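Local coordinates for protein VAPBC49 (Mycobacterium tuberculosis, PDB 5AF3) that is possibly the antitoxin of a type II toxin-antitoxin system, with VapC45 as its cognate toxin, and carries a putative DNA-binding helix-turn-helix domain, at residues A[55-59]-A[73-78]; A[182-186]-A[196-200]. All coordinates share one frame; numbering follows the deposited sequence.

Contact 1 (A[55-59]-A[73-78])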
# COMPACT_ATOMS: atom_id res chain seq x y z
N PRO A 55 -4.76 -24.32 -12.97
CA PRO A 55 -3.91 -23.33 -12.29
C PRO A 55 -2.93 -22.61 -13.22
O PRO A 55 -2.40 -23.24 -14.15
CB PRO A 55 -3.12 -24.18 -11.28
CG PRO A 55 -3.96 -25.38 -11.06
CD PRO A 55 -4.56 -25.67 -12.41
N ILE A 56 -2.69 -21.33 -12.98
CA ILE A 56 -1.65 -20.61 -13.70
C ILE A 56 -0.44 -20.21 -12.84
O ILE A 56 0.51 -19.57 -13.33
CB ILE A 56 -2.21 -19.37 -14.49
CG1 ILE A 56 -2.94 -18.39 -13.56
CG2 ILE A 56 -3.12 -19.84 -15.63
CD1 ILE A 56 -3.34 -17.03 -14.25
N ILE A 57 -0.47 -20.59 -11.57
CA ILE A 57 0.73 -20.51 -10.71
C ILE A 57 1.03 -21.85 -10.03
O ILE A 57 0.16 -22.71 -9.90
CB ILE A 57 0.62 -19.39 -9.64
CG1 ILE A 57 -0.51 -19.63 -8.64
CG2 ILE A 57 0.46 -18.00 -10.34
CD1 ILE A 57 -0.62 -18.53 -7.53
N THR A 58 2.28 -21.99 -9.60
CA THR A 58 2.71 -23.22 -8.94
C THR A 58 2.19 -23.20 -7.49
O THR A 58 2.52 -22.29 -6.72
CB THR A 58 4.26 -23.38 -9.02
OG1 THR A 58 4.66 -23.31 -10.39
CG2 THR A 58 4.75 -24.75 -8.41
N ALA A 59 1.34 -24.17 -7.16
CA ALA A 59 0.78 -24.33 -5.82
C ALA A 59 0.84 -25.79 -5.41
O ALA A 59 0.83 -26.68 -6.26
CB ALA A 59 -0.66 -23.84 -5.77
N VAL A 73 8.86 -20.28 -6.21
CA VAL A 73 8.61 -20.12 -7.65
C VAL A 73 7.15 -19.69 -7.93
O VAL A 73 6.92 -18.88 -8.88
CB VAL A 73 9.01 -21.39 -8.50
CG1 VAL A 73 8.08 -22.53 -8.22
CG2 VAL A 73 9.07 -21.03 -10.01
N GLY A 74 6.19 -20.23 -7.17
CA GLY A 74 4.77 -19.89 -7.31
C GLY A 74 4.46 -18.43 -6.94
O GLY A 74 3.61 -17.77 -7.57
N ILE A 75 5.07 -17.92 -5.86
CA ILE A 75 4.85 -16.50 -5.55
C ILE A 75 5.48 -15.58 -6.61
O ILE A 75 4.97 -14.48 -6.89
CB ILE A 75 5.27 -16.10 -4.09
CG1 ILE A 75 4.37 -14.94 -3.63
CG2 ILE A 75 6.74 -15.71 -4.00
CD1 ILE A 75 4.54 -14.57 -2.17
N ALA A 76 6.56 -16.06 -7.24
CA ALA A 76 7.26 -15.29 -8.27
C ALA A 76 6.34 -15.23 -9.50
O ALA A 76 6.15 -14.16 -10.09
CB ALA A 76 8.62 -15.99 -8.63
N GLU A 77 5.74 -16.37 -9.85
CA GLU A 77 4.76 -16.44 -10.95
C GLU A 77 3.53 -15.55 -10.63
O GLU A 77 3.06 -14.78 -11.47
CB GLU A 77 4.36 -17.90 -11.17
CG GLU A 77 5.56 -18.75 -11.68
CD GLU A 77 5.31 -20.24 -11.68
OE1 GLU A 77 4.48 -20.71 -10.87
OE2 GLU A 77 5.96 -20.92 -12.55
N ALA A 78 3.05 -15.61 -9.40
CA ALA A 78 1.92 -14.75 -8.96
C ALA A 78 2.29 -13.26 -9.04
O ALA A 78 1.47 -12.43 -9.43
CB ALA A 78 1.44 -15.13 -7.54
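Within the putative DNA-binding helix-turn-helix region, the loop residues I57 and T58 lie against the first turns of helix 72-86. The polar part of the contact converges on one oxygen. OE1 of E77 accepts a hydrogen bond from the backbone N of T58 at 2.8 Å, with a bent N-H...O angle of 142° but nearly in line with the carboxylate C-O bond. It also accepts one from the hydroxyl OG1 of T58 at 2.7 Å, on the syn side and 18° out of the carboxylate plane. The threonine torsion explains the double grip: OG1 lies beside its own backbone N (chi1 -55°), and both donors therefore face the same acceptor. E77 reaches them through a chain extended beyond CG. Its other oxygen, OE2, is hydrogen-bonded to ND1 of H108, so the carboxylate is held at both oxygens, which should limit its rotation.

The loop, which follows helix 31-38 and leads to strand 68-70, comes nearest the helix at G74, where the CA atoms of T58 and G74 are 4.2 Å apart. G74 CA approaches T58 O at 3.3 Å in a CA-H...O contact, and this buried carbonyl has no conventional hydrogen-bond partner in the model.

Toward the N-terminal end of the helix, V73 CG1 makes an apolar contact with CG2 of T58 at 4.0 Å. One turn on, I57 CG2 packs against the helix backbone, 3.6 Å from A78 N, and I57 CD1 forms an apolar pair with A78 CB at 4.0 Å. W37 and L70 touch I57 as well, whereas L34 and L27 pack on A78.

Contact 2 (A[182-186]-A[196-200])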
# COMPACT_ATOMS: atom_id res chain seq x y z
N ASP A 182 12.47 2.82 -0.81
CA ASP A 182 13.88 2.73 -0.48
C ASP A 182 14.23 1.87 0.75
O ASP A 182 15.42 1.68 1.03
CB ASP A 182 14.50 4.14 -0.38
CG ASP A 182 14.55 4.86 -1.73
OD1 ASP A 182 14.84 4.22 -2.78
OD2 ASP A 182 14.30 6.08 -1.73
N ALA A 183 13.23 1.29 1.42
CA ALA A 183 13.53 0.24 2.43
C ALA A 183 14.14 -1.00 1.78
O ALA A 183 14.69 -1.86 2.48
CB ALA A 183 12.28 -0.16 3.25
N ASN A 184 14.00 -1.12 0.45
CA ASN A 184 14.43 -2.33 -0.27
C ASN A 184 14.05 -3.63 0.41
O ASN A 184 14.89 -4.43 0.80
CB ASN A 184 15.93 -2.26 -0.59
CG ASN A 184 16.27 -1.03 -1.37
OD1 ASN A 184 15.58 -0.71 -2.34
ND2 ASN A 184 17.31 -0.31 -0.97
N VAL A 185 12.74 -3.83 0.56
CA VAL A 185 12.19 -5.01 1.17
C VAL A 185 12.05 -6.06 0.08
O VAL A 185 11.55 -5.77 -1.03
CB VAL A 185 10.86 -4.71 1.87
CG1 VAL A 185 10.10 -5.97 2.22
CG2 VAL A 185 11.16 -3.81 3.13
N VAL A 186 12.47 -7.27 0.43
CA VAL A 186 12.45 -8.41 -0.49
C VAL A 186 11.76 -9.64 0.05
O VAL A 186 11.63 -9.84 1.27
CB VAL A 186 13.90 -8.78 -0.95
CG1 VAL A 186 14.52 -7.64 -1.68
CG2 VAL A 186 14.80 -9.19 0.27
N PRO A 196 8.64 -10.86 4.04
CA PRO A 196 9.32 -9.62 3.68
C PRO A 196 10.49 -9.25 4.66
O PRO A 196 10.26 -9.14 5.86
CB PRO A 196 8.21 -8.57 3.78
CG PRO A 196 6.97 -9.35 3.47
CD PRO A 196 7.17 -10.67 4.15
N VAL A 197 11.69 -9.10 4.12
CA VAL A 197 12.86 -8.62 4.90
C VAL A 197 13.48 -7.41 4.27
O VAL A 197 13.40 -7.23 3.03
CB VAL A 197 13.97 -9.76 5.09
CG1 VAL A 197 13.43 -10.95 5.86
CG2 VAL A 197 14.58 -10.17 3.75
N PHE A 198 14.07 -6.56 5.12
CA PHE A 198 14.95 -5.52 4.67
C PHE A 198 16.16 -6.25 4.05
O PHE A 198 16.85 -7.00 4.73
CB PHE A 198 15.40 -4.65 5.86
CG PHE A 198 14.28 -3.83 6.46
CD1 PHE A 198 13.92 -2.61 5.89
CD2 PHE A 198 13.64 -4.25 7.63
CE1 PHE A 198 12.89 -1.80 6.49
CE2 PHE A 198 12.60 -3.48 8.22
CZ PHE A 198 12.22 -2.27 7.64
N ASP A 199 16.37 -6.06 2.74
CA ASP A 199 17.49 -6.73 2.03
C ASP A 199 18.82 -6.37 2.75
O ASP A 199 19.74 -7.20 2.83
CB ASP A 199 17.54 -6.24 0.59
CG ASP A 199 18.55 -6.99 -0.28
OD1 ASP A 199 18.75 -8.22 -0.06
OD2 ASP A 199 19.08 -6.34 -1.20
N GLY A 200 18.90 -5.14 3.24
CA GLY A 200 20.14 -4.59 3.79
C GLY A 200 20.55 -5.14 5.15
O GLY A 200 21.75 -5.13 5.48
O HOH W 1 17.17 -2.81 3.10
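V186 and V197 form an antiparallel hydrogen-bonded pair, evidenced by two reciprocal backbone bonds: V186 N to V197 O at 2.8 Å and V197 N to V186 O at 2.9 Å, with N-H...O angles of 166° and 167°. A third bond, D199 N to N184 O at 2.9 Å, extends the pairing past the non-hydrogen-bonded pair V185-F198. Two CA-H...O contacts, V185 CA to V197 O and P196 CA to V186 O, supplement the pattern.

On one face, CG2 of V186 meets CG2 of V197 at 3.6 Å; chi1, measured to CG1, is -61° in both residues, which places CG2 between the backbone N and the carbonyl carbon and turns the two branches onto each other. On the opposite face, V185 CG1 lies 3.6 Å from P196 CB. The F198 ring has A183 O at its edge, near the ring plane, and its CE1 is 3.7 Å from A183 CB.

Farther out, a water accepts a hydrogen bond from G200 N and donates one to A183 O, linking the segments beyond the last direct bond. R191 forms a salt bridge with D199 OD1, and R176 of strand 172-176 donates to N184 OD1. A235 of helix 229-236 and V227 pack on F198.

The backbone bonds thus set the register of the hairpin 185-187/197-198, while R191 probably balances the charge of D199 and R176 satisfies the amide oxygen of N184.

From the N terminus, the chain passes through helices 20-27 and 31-38 and an unmodelled region before contact 1 begins at 55-59. It then runs through strand 68-70, and contact 1 closes this loop when 73-78 returns alongside on helix 72-86. The helices and short strands that follow lead to 182-186, and contact 2 closes a shorter loop at 196-200. The two are therefore in series, neither nested nor crossed. Their centres lie about 22 Å apart and their nearest atoms about 8 Å, without touching. Contact 1 ties a loop to the N-terminal helical region; contact 2 joins the last two strands of the antiparallel sheet of strands 164-166, 172-176, 185-187 and 197-198.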